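Sulfotransferase (Mycobacterium tuberculosis, PDB 2ZQ5) probably transfers a sulfuryl group to an acceptor molecule, using the P-loop-like alpha/beta fold of the sulfotransferases. Local coordinates at residues R62-G67 with E274-K279; L124-Q129 with L177-L182; F237-L242 with E298-A303. All coordinates share one frame; numbering follows the deposited sequence.

Contact 1 (R62-G67 with E274-K279)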
loop_
_atom_site.group_PDB
_atom_site.type_symbol
_atom_site.label_atom_id
_atom_site.label_comp_id
_atom_site.label_asym_id
_atom_site.label_seq_id
_atom_site.Cartn_x
_atom_site.Cartn_y
_atom_site.Cartn_z
ATOM N N ARG A 62 -9.602 9.080 -12.646
ATOM C CA ARG A 62 -10.590 9.987 -12.080
ATOM C C ARG A 62 -11.321 9.199 -10.992
ATOM O O ARG A 62 -11.599 9.715 -9.907
ATOM C CB ARG A 62 -11.566 10.453 -13.168
ATOM C CG ARG A 62 -12.704 11.327 -12.666
ATOM C CD ARG A 62 -13.439 12.024 -13.814
ATOM N NE ARG A 62 -13.892 11.099 -14.852
ATOM C CZ ARG A 62 -13.320 10.969 -16.046
ATOM N NH1 ARG A 62 -12.263 11.703 -16.369
ATOM N NH2 ARG A 62 -13.807 10.103 -16.925
ATOM N N PHE A 63 -11.606 7.935 -11.290
ATOM C CA PHE A 63 -12.290 7.044 -10.358
ATOM C C PHE A 63 -11.430 6.808 -9.113
ATOM O O PHE A 63 -11.920 6.885 -7.984
ATOM C CB PHE A 63 -12.584 5.704 -11.037
ATOM C CG PHE A 63 -13.342 4.734 -10.174
ATOM C CD1 PHE A 63 -14.715 4.868 -9.993
ATOM C CD2 PHE A 63 -12.683 3.687 -9.539
ATOM C CE1 PHE A 63 -15.422 3.971 -9.189
ATOM C CE2 PHE A 63 -13.380 2.787 -8.733
ATOM C CZ PHE A 63 -14.752 2.929 -8.560
ATOM N N PHE A 64 -10.146 6.528 -9.322
ATOM C CA PHE A 64 -9.248 6.275 -8.201
ATOM C C PHE A 64 -9.057 7.486 -7.297
ATOM O O PHE A 64 -8.996 7.346 -6.073
ATOM C CB PHE A 64 -7.869 5.814 -8.689
ATOM C CG PHE A 64 -7.901 4.603 -9.575
ATOM C CD1 PHE A 64 -8.787 3.560 -9.328
ATOM C CD2 PHE A 64 -7.021 4.497 -10.647
ATOM C CE1 PHE A 64 -8.795 2.424 -10.138
ATOM C CE2 PHE A 64 -7.019 3.366 -11.460
ATOM C CZ PHE A 64 -7.908 2.330 -11.206
ATOM N N LEU A 65 -8.943 8.672 -7.888
ATOM C CA LEU A 65 -8.749 9.873 -7.090
ATOM C C LEU A 65 -10.019 10.237 -6.334
ATOM O O LEU A 65 -9.956 10.649 -5.175
ATOM C CB LEU A 65 -8.269 11.034 -7.970
ATOM C CG LEU A 65 -6.886 10.810 -8.600
ATOM C CD1 LEU A 65 -6.508 12.032 -9.419
ATOM C CD2 LEU A 65 -5.837 10.551 -7.511
ATOM N N ARG A 66 -11.174 10.085 -6.975
ATOM C CA ARG A 66 -12.424 10.375 -6.285
ATOM C C ARG A 66 -12.528 9.383 -5.127
ATOM O O ARG A 66 -12.966 9.734 -4.030
ATOM C CB ARG A 66 -13.627 10.187 -7.212
ATOM C CG ARG A 66 -14.946 10.546 -6.537
ATOM C CD ARG A 66 -16.157 10.119 -7.356
ATOM N NE ARG A 66 -16.271 8.666 -7.424
ATOM C CZ ARG A 66 -17.289 8.019 -7.982
ATOM N NH1 ARG A 66 -18.291 8.697 -8.527
ATOM N NH2 ARG A 66 -17.307 6.693 -7.993
ATOM N N GLY A 67 -12.110 8.144 -5.379
ATOM C CA GLY A 67 -12.164 7.116 -4.356
ATOM C C GLY A 67 -11.314 7.455 -3.148
ATOM O O GLY A 67 -11.697 7.171 -2.015
ATOM N N GLU A 274 -2.827 -1.800 -18.893
ATOM C CA GLU A 274 -3.000 -1.937 -20.333
ATOM C C GLU A 274 -4.140 -1.062 -20.859
ATOM O O GLU A 274 -5.263 -1.114 -20.357
ATOM C CB GLU A 274 -3.260 -3.404 -20.685
ATOM C CG GLU A 274 -3.207 -3.707 -22.171
ATOM C CD GLU A 274 -3.216 -5.196 -22.454
ATOM O OE1 GLU A 274 -4.223 -5.859 -22.130
ATOM O OE2 GLU A 274 -2.212 -5.704 -22.997
ATOM N N GLY A 275 -3.835 -0.247 -21.864
ATOM C CA GLY A 275 -4.841 0.622 -22.448
ATOM C C GLY A 275 -5.094 1.935 -21.728
ATOM O O GLY A 275 -5.917 2.730 -22.174
ATOM N N TRP A 276 -4.394 2.180 -20.625
ATOM C CA TRP A 276 -4.587 3.415 -19.866
ATOM C C TRP A 276 -3.713 4.574 -20.325
ATOM O O TRP A 276 -4.003 5.734 -20.028
ATOM C CB TRP A 276 -4.300 3.183 -18.379
ATOM C CG TRP A 276 -5.240 2.262 -17.681
ATOM C CD1 TRP A 276 -6.296 1.588 -18.223
ATOM C CD2 TRP A 276 -5.200 1.901 -16.296
ATOM N NE1 TRP A 276 -6.917 0.827 -17.259
ATOM C CE2 TRP A 276 -6.264 1.002 -16.067
ATOM C CE3 TRP A 276 -4.366 2.252 -15.225
ATOM C CZ2 TRP A 276 -6.517 0.443 -14.809
ATOM C CZ3 TRP A 276 -4.618 1.696 -13.971
ATOM C CH2 TRP A 276 -5.687 0.801 -13.778
ATOM N N SER A 277 -2.644 4.260 -21.050
ATOM C CA SER A 277 -1.709 5.289 -21.484
ATOM C C SER A 277 -0.898 4.862 -22.697
ATOM O O SER A 277 -0.657 3.676 -22.905
ATOM C CB SER A 277 -0.752 5.607 -20.324
ATOM O OG SER A 277 0.367 6.368 -20.745
ATOM N N THR A 278 -0.479 5.842 -23.493
ATOM C CA THR A 278 0.343 5.564 -24.661
ATOM C C THR A 278 1.799 5.868 -24.317
ATOM O O THR A 278 2.702 5.610 -25.118
ATOM C CB THR A 278 -0.077 6.422 -25.877
ATOM O OG1 THR A 278 -0.052 7.810 -25.525
ATOM C CG2 THR A 278 -1.474 6.037 -26.337
ATOM N N LYS A 279 2.017 6.402 -23.115
ATOM C CA LYS A 279 3.353 6.766 -22.637
ATOM C C LYS A 279 3.937 5.742 -21.661
ATOM O O LYS A 279 5.108 5.378 -21.764
ATOM C CB LYS A 279 3.301 8.142 -21.960
ATOM C CG LYS A 279 4.615 8.622 -21.346
ATOM C CD LYS A 279 5.682 8.842 -22.409
ATOM C CE LYS A 279 6.903 9.536 -21.817
ATOM N NZ LYS A 279 8.015 9.692 -22.804
#
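Ser277 OG, one residue beyond the Trp276 that meets Phe64 across this contact, is a hydroxyl held by several backbone groups. It accepts a hydrogen bond from Lys279 N at 2.9 Å, which closes an ST turn, and a further one from Phe280 N, while it donates to the carbonyl of Ala51. Serine suits the place because one small hydroxyl can give and take at once, pinning a loop that has no regular helix or strand. The loop joins helix 262-272 to helix 282-304 of the sulfotransferase fold and lies against the link before helix 55-81: Trp276 and Thr278 make backbone hydrogen bonds with Thr54 and Gly52, and Gly275 O reaches Thr54 OG1. Gly275 turns the chain with phi at 83°, a conformation easy for a residue with no CB to press on the carbonyl oxygen of Glu274.

Turned in this way, the loop sends the indole of Trp276 toward the helix, where Phe64 comes to meet it from the opposite direction. Phe64 has CG anti to its carbonyl carbon (chi1 -56°), which projects the phenyl ring from the helix toward the loop. Leu56 and Met60, each a helical turn apart on the same face as Phe64, pack on the indole as well, and Leu163 touches both aromatic side chains. Two large flat groups suit this junction, since each can reach across from its own backbone. The phenyl and the six-membered indole ring have centroids 5.7 Å apart and planes inclined at 53°, an oblique pairing that is neither stacked nor T-shaped. Trp276 CH2 lies near the plane of the phenyl ring, at its edge, 3.7 Å from Phe64 CE2 and equally close to Phe64 CZ.

Contact 2 (L124-Q129 with L177-L182); sequences LAEYPQ and LLRQSL
Charge and water dominate where Glu126 faces Arg179. The direct salt bridge is long, with Glu126 OE1 3.9 Å from Arg179 NH2, and the carboxylate and guanidinium planes are turned 67° apart. Two waters close the gap, both lying in the guanidinium plane: one accepts from NH2 and donates to Glu126 OE1 and to Glu126 O, the other accepts from Arg179 NH1 (2.9 Å) and also donates to OE1. Gln176 serves both partners, its NE2 binding Glu126 OE2 and its backbone O accepting from Arg179 NE. An arginine reaches this far because, after a first torsion of 63°, its chain runs extended from CG to NE.

Helix 122-126, which follows edge strand 117-119 of the parallel sheet, is thus tied to the 3-10 turn 179-181 that continues from helix 175-178.

A third water links two uncharged groups, donating to Ala125 O (2.7 Å) and accepting from Gln180 NE2 (3.0 Å). That amide can both give and accept: NE2 also binds Ser75 OG, and OE1 binds Arg211 NE.

Van der Waals contact comes from Pro128, whose compact apolar ring slides past the glutamine without competing for its hydrogen bonds, CG lying 3.8 Å from Gln180 NE2.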
loop_
_atom_site.group_PDB
_atom_site.type_symbol
_atom_site.label_atom_id
_atom_site.label_comp_id
_atom_site.label_asym_id
_atom_site.label_seq_id
_atom_site.Cartn_x
_atom_site.Cartn_y
_atom_site.Cartn_z
ATOM N N LEU A 124 -12.392 -2.818 5.295
ATOM C CA LEU A 124 -12.245 -1.753 6.276
ATOM C C LEU A 124 -11.347 -0.653 5.718
ATOM O O LEU A 124 -11.473 0.510 6.096
ATOM C CB LEU A 124 -11.678 -2.319 7.577
ATOM C CG LEU A 124 -12.595 -3.371 8.213
ATOM C CD1 LEU A 124 -11.877 -4.036 9.376
ATOM C CD2 LEU A 124 -13.900 -2.725 8.673
ATOM N N ALA A 125 -10.444 -1.020 4.815
ATOM C CA ALA A 125 -9.562 -0.040 4.190
ATOM C C ALA A 125 -10.399 0.739 3.176
ATOM O O ALA A 125 -10.180 1.929 2.951
ATOM C CB ALA A 125 -8.404 -0.740 3.494
ATOM N N GLU A 126 -11.364 0.057 2.563
ATOM C CA GLU A 126 -12.243 0.693 1.588
ATOM C C GLU A 126 -13.295 1.527 2.311
ATOM O O GLU A 126 -13.751 2.548 1.796
ATOM C CB GLU A 126 -12.947 -0.360 0.727
ATOM C CG GLU A 126 -12.052 -1.122 -0.244
ATOM C CD GLU A 126 -11.735 -0.338 -1.506
ATOM O OE1 GLU A 126 -12.417 0.675 -1.768
ATOM O OE2 GLU A 126 -10.812 -0.745 -2.246
ATOM N N TYR A 127 -13.670 1.089 3.509
ATOM C CA TYR A 127 -14.684 1.781 4.296
ATOM C C TYR A 127 -14.264 1.838 5.770
ATOM O O TYR A 127 -14.741 1.059 6.597
ATOM C CB TYR A 127 -16.014 1.041 4.149
ATOM C CG TYR A 127 -17.236 1.893 4.377
ATOM C CD1 TYR A 127 -18.179 2.071 3.366
ATOM C CD2 TYR A 127 -17.466 2.502 5.609
ATOM C CE1 TYR A 127 -19.326 2.830 3.577
ATOM C CE2 TYR A 127 -18.610 3.265 5.831
ATOM C CZ TYR A 127 -19.535 3.422 4.811
ATOM O OH TYR A 127 -20.673 4.165 5.032
ATOM N N PRO A 128 -13.360 2.770 6.113
ATOM C CA PRO A 128 -12.863 2.936 7.483
ATOM C C PRO A 128 -13.963 2.985 8.540
ATOM O O PRO A 128 -14.914 3.766 8.435
ATOM C CB PRO A 128 -12.070 4.235 7.401
ATOM C CG PRO A 128 -11.529 4.190 6.002
ATOM C CD PRO A 128 -12.741 3.758 5.212
ATOM N N GLN A 129 -13.810 2.147 9.558
ATOM C CA GLN A 129 -14.767 2.041 10.654
ATOM C C GLN A 129 -14.221 1.020 11.641
ATOM O O GLN A 129 -13.310 0.260 11.318
ATOM C CB GLN A 129 -16.108 1.538 10.125
ATOM C CG GLN A 129 -16.005 0.157 9.487
ATOM C CD GLN A 129 -17.281 -0.288 8.808
ATOM O OE1 GLN A 129 -18.266 -0.626 9.463
ATOM N NE2 GLN A 129 -17.268 -0.290 7.481
ATOM N N LEU A 177 -4.761 3.369 2.800
ATOM C CA LEU A 177 -4.994 4.394 3.811
ATOM C C LEU A 177 -4.260 5.675 3.433
ATOM O O LEU A 177 -4.832 6.759 3.502
ATOM C CB LEU A 177 -4.519 3.934 5.194
ATOM C CG LEU A 177 -5.269 2.777 5.852
ATOM C CD1 LEU A 177 -4.596 2.435 7.164
ATOM C CD2 LEU A 177 -6.733 3.156 6.086
ATOM N N LEU A 178 -3.000 5.543 3.023
ATOM C CA LEU A 178 -2.185 6.699 2.658
ATOM C C LEU A 178 -2.742 7.488 1.472
ATOM O O LEU A 178 -2.466 8.684 1.330
ATOM C CB LEU A 178 -0.746 6.252 2.376
ATOM C CG LEU A 178 -0.008 5.654 3.580
ATOM C CD1 LEU A 178 1.235 4.929 3.108
ATOM C CD2 LEU A 178 0.347 6.746 4.581
ATOM N N ARG A 179 -3.527 6.828 0.623
ATOM C CA ARG A 179 -4.116 7.512 -0.524
ATOM C C ARG A 179 -5.012 8.653 -0.044
ATOM O O ARG A 179 -5.258 9.602 -0.782
ATOM C CB ARG A 179 -4.936 6.539 -1.381
ATOM C CG ARG A 179 -6.131 5.947 -0.653
ATOM C CD ARG A 179 -6.995 5.046 -1.527
ATOM N NE ARG A 179 -8.009 4.393 -0.702
ATOM C CZ ARG A 179 -9.207 4.004 -1.123
ATOM N NH1 ARG A 179 -9.579 4.196 -2.383
ATOM N NH2 ARG A 179 -10.039 3.417 -0.271
ATOM N N GLN A 180 -5.499 8.560 1.190
ATOM C CA GLN A 180 -6.359 9.610 1.734
ATOM C C GLN A 180 -5.622 10.950 1.765
ATOM O O GLN A 180 -6.246 12.012 1.675
ATOM C CB GLN A 180 -6.825 9.249 3.151
ATOM C CG GLN A 180 -7.818 8.100 3.212
ATOM C CD GLN A 180 -8.417 7.921 4.597
ATOM O OE1 GLN A 180 -8.342 8.818 5.440
ATOM N NE2 GLN A 180 -9.028 6.767 4.833
ATOM N N SER A 181 -4.296 10.884 1.884
ATOM C CA SER A 181 -3.431 12.066 1.926
ATOM C C SER A 181 -2.786 12.329 0.566
ATOM O O SER A 181 -2.006 13.274 0.413
ATOM C CB SER A 181 -2.310 11.863 2.947
ATOM O OG SER A 181 -2.814 11.553 4.232
ATOM N N LEU A 182 -3.111 11.492 -0.412
ATOM C CA LEU A 182 -2.544 11.592 -1.754
ATOM C C LEU A 182 -1.014 11.529 -1.747
ATOM O O LEU A 182 -0.354 12.121 -2.602
ATOM C CB LEU A 182 -3.029 12.858 -2.480
ATOM C CG LEU A 182 -4.451 12.842 -3.073
ATOM C CD1 LEU A 182 -4.678 11.557 -3.869
ATOM C CD2 LEU A 182 -5.478 12.957 -1.963
HETATM O O HOH W 1 -8.953 4.340 3.130
HETATM O O HOH W 2 -12.647 3.092 -0.698
HETATM O O HOH W 3 -12.052 3.137 -3.436
#

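Contact 3 (F237-L242 with E298-A303)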
loop_
_atom_site.group_PDB
_atom_site.type_symbol
_atom_site.label_atom_id
_atom_site.label_comp_id
_atom_site.label_asym_id
_atom_site.label_seq_id
_atom_site.Cartn_x
_atom_site.Cartn_y
_atom_site.Cartn_z
ATOM N N PHE A 237 10.391 4.141 1.581
ATOM C CA PHE A 237 10.612 5.564 1.327
ATOM C C PHE A 237 10.366 6.487 2.511
ATOM O O PHE A 237 10.907 7.599 2.561
ATOM C CB PHE A 237 9.679 6.039 0.201
ATOM C CG PHE A 237 9.837 5.300 -1.101
ATOM C CD1 PHE A 237 10.580 5.854 -2.140
ATOM C CD2 PHE A 237 9.217 4.069 -1.303
ATOM C CE1 PHE A 237 10.699 5.193 -3.361
ATOM C CE2 PHE A 237 9.334 3.401 -2.521
ATOM C CZ PHE A 237 10.076 3.968 -3.551
ATOM N N ALA A 238 9.548 6.036 3.454
ATOM C CA ALA A 238 9.159 6.875 4.582
ATOM C C ALA A 238 9.497 6.329 5.955
ATOM O O ALA A 238 8.742 6.528 6.906
ATOM C CB ALA A 238 7.658 7.148 4.498
ATOM N N LEU A 239 10.638 5.664 6.073
ATOM C CA LEU A 239 11.014 5.094 7.352
ATOM C C LEU A 239 11.105 6.125 8.475
ATOM O O LEU A 239 10.698 5.842 9.602
ATOM C CB LEU A 239 12.334 4.334 7.230
ATOM C CG LEU A 239 12.777 3.635 8.516
ATOM C CD1 LEU A 239 11.710 2.647 8.976
ATOM C CD2 LEU A 239 14.103 2.928 8.270
ATOM N N ASP A 240 11.630 7.316 8.192
ATOM C CA ASP A 240 11.723 8.318 9.249
ATOM C C ASP A 240 10.338 8.698 9.760
ATOM O O ASP A 240 10.141 8.851 10.965
ATOM C CB ASP A 240 12.462 9.577 8.776
ATOM C CG ASP A 240 13.945 9.334 8.541
ATOM O OD1 ASP A 240 14.570 8.594 9.330
ATOM O OD2 ASP A 240 14.490 9.900 7.571
ATOM N N ALA A 241 9.376 8.842 8.850
ATOM C CA ALA A 241 8.017 9.191 9.249
ATOM C C ALA A 241 7.403 8.036 10.025
ATOM O O ALA A 241 6.675 8.238 11.000
ATOM C CB ALA A 241 7.168 9.506 8.019
ATOM N N LEU A 242 7.699 6.821 9.581
ATOM C CA LEU A 242 7.189 5.630 10.232
ATOM C C LEU A 242 7.686 5.576 11.676
ATOM O O LEU A 242 6.893 5.400 12.603
ATOM C CB LEU A 242 7.645 4.392 9.448
ATOM C CG LEU A 242 7.066 3.019 9.806
ATOM C CD1 LEU A 242 7.329 2.063 8.653
ATOM C CD2 LEU A 242 7.673 2.491 11.099
ATOM N N GLU A 298 17.415 2.458 -1.563
ATOM C CA GLU A 298 18.500 3.308 -1.090
ATOM C C GLU A 298 18.033 4.165 0.083
ATOM O O GLU A 298 18.733 4.286 1.089
ATOM C CB GLU A 298 19.013 4.193 -2.230
ATOM C CG GLU A 298 20.250 5.022 -1.892
ATOM C CD GLU A 298 19.937 6.228 -1.028
ATOM O OE1 GLU A 298 18.946 6.925 -1.328
ATOM O OE2 GLU A 298 20.687 6.487 -0.063
ATOM N N ARG A 299 16.843 4.748 -0.035
ATOM C CA ARG A 299 16.309 5.584 1.038
ATOM C C ARG A 299 16.070 4.791 2.318
ATOM O O ARG A 299 16.259 5.311 3.419
ATOM C CB ARG A 299 15.006 6.256 0.592
ATOM C CG ARG A 299 15.181 7.334 -0.482
ATOM C CD ARG A 299 15.876 8.578 0.063
ATOM N NE ARG A 299 17.297 8.358 0.322
ATOM C CZ ARG A 299 18.072 9.185 1.019
ATOM N NH1 ARG A 299 17.571 10.300 1.537
ATOM N NH2 ARG A 299 19.352 8.896 1.200
ATOM N N PHE A 300 15.652 3.535 2.181
ATOM C CA PHE A 300 15.414 2.699 3.353
ATOM C C PHE A 300 16.747 2.430 4.046
ATOM O O PHE A 300 16.847 2.546 5.262
ATOM C CB PHE A 300 14.766 1.370 2.956
ATOM C CG PHE A 300 14.287 0.554 4.128
ATOM C CD1 PHE A 300 13.181 0.958 4.869
ATOM C CD2 PHE A 300 14.946 -0.621 4.492
ATOM C CE1 PHE A 300 12.732 0.207 5.954
ATOM C CE2 PHE A 300 14.504 -1.384 5.579
ATOM C CZ PHE A 300 13.392 -0.968 6.312
ATOM N N ASN A 301 17.769 2.076 3.271
ATOM C CA ASN A 301 19.088 1.817 3.849
ATOM C C ASN A 301 19.642 3.050 4.555
ATOM O O ASN A 301 20.150 2.960 5.671
ATOM C CB ASN A 301 20.095 1.391 2.777
ATOM C CG ASN A 301 19.888 -0.028 2.307
ATOM O OD1 ASN A 301 19.267 -0.838 2.993
ATOM N ND2 ASN A 301 20.433 -0.347 1.139
ATOM N N ALA A 302 19.549 4.201 3.899
ATOM C CA ALA A 302 20.071 5.439 4.464
ATOM C C ALA A 302 19.404 5.815 5.779
ATOM O O ALA A 302 20.076 6.207 6.733
ATOM C CB ALA A 302 19.921 6.581 3.454
ATOM N N ALA A 303 18.083 5.685 5.832
ATOM C CA ALA A 303 17.328 6.039 7.025
ATOM C C ALA A 303 17.433 5.029 8.161
ATOM O O ALA A 303 17.458 5.398 9.331
ATOM C CB ALA A 303 15.863 6.250 6.661
HETATM O O HOH W 4 13.181 5.704 4.085
#
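Leu239 meets Ala303 and Phe300 with successive atoms of its side chain. At the root, Leu239 CB stands 4.1 Å from Ala303 CB, and the small methyl of the alanine lets the two backbones come near each other here. With CG anti to the backbone N (chi1 -177°), the chain then leads the isobutyl fork to the phenyl ring. Both of its methyls meet one corner of that ring: Leu239 CD1 is 4.0 Å from Phe300 CE1, and Leu239 CD2 is closer, at 3.8 Å, while also resting 3.9 Å from the carbonyl carbon of Ala303. The approach to the ring is oblique. A branched leucine suits the spot because its fork can fill the angle between ring and helix backbone.

Beside this apolar patch, Ala303 CB also packs on the carboxylate of Asp240, the residue after Leu239, 3.8 Å from OD1. That oxygen has its polar partners just beyond the end of helix 282-304, a salt bridge to Lys306 NZ and a hydrogen bond to Tyr307 OH, so OD1 is satisfied although it lies against the alanine methyl. A turn earlier, Arg299 clasps its neighbour Glu298 side-on, NE to OE1 at 2.7 Å and NH2 to the syn lone pair of OE2, a pairing within one helix.

Ala238 is the N-cap of helix 239-245, so Leu239 sits in its first turn, in the beta-alpha-beta crossover from strand 227-231 to strand 250-255, two parallel strands with strand 94-97 between them in the sheet. Helix 282-304 packs alongside, and Phe300, besides meeting Leu239, touches Val251 and Gln253 of strand 250-255.

Contacts 2 and 3 are buried, contact 2 nearest the centre of the chain, whereas contact 1 is only partly buried. Helix 55-81 links the first two: it supplies one side of contact 1, and further along its Ala71 and Ser75 pack on contact 2, with Leu65 CD2 and Leu182 CD1 touching at 4.0 Å. Contact 3 touches neither: between nearest atoms it is about 17 Å from contact 1 and about 7 Å from contact 2, yet the loop of contact 1 runs on into helix 282-304, which forms one side of contact 3. Their chemistry differs: an aromatic pair in contact 1, waters and charges in contact 2, aliphatic and phenyl packing against the sheet in contact 3.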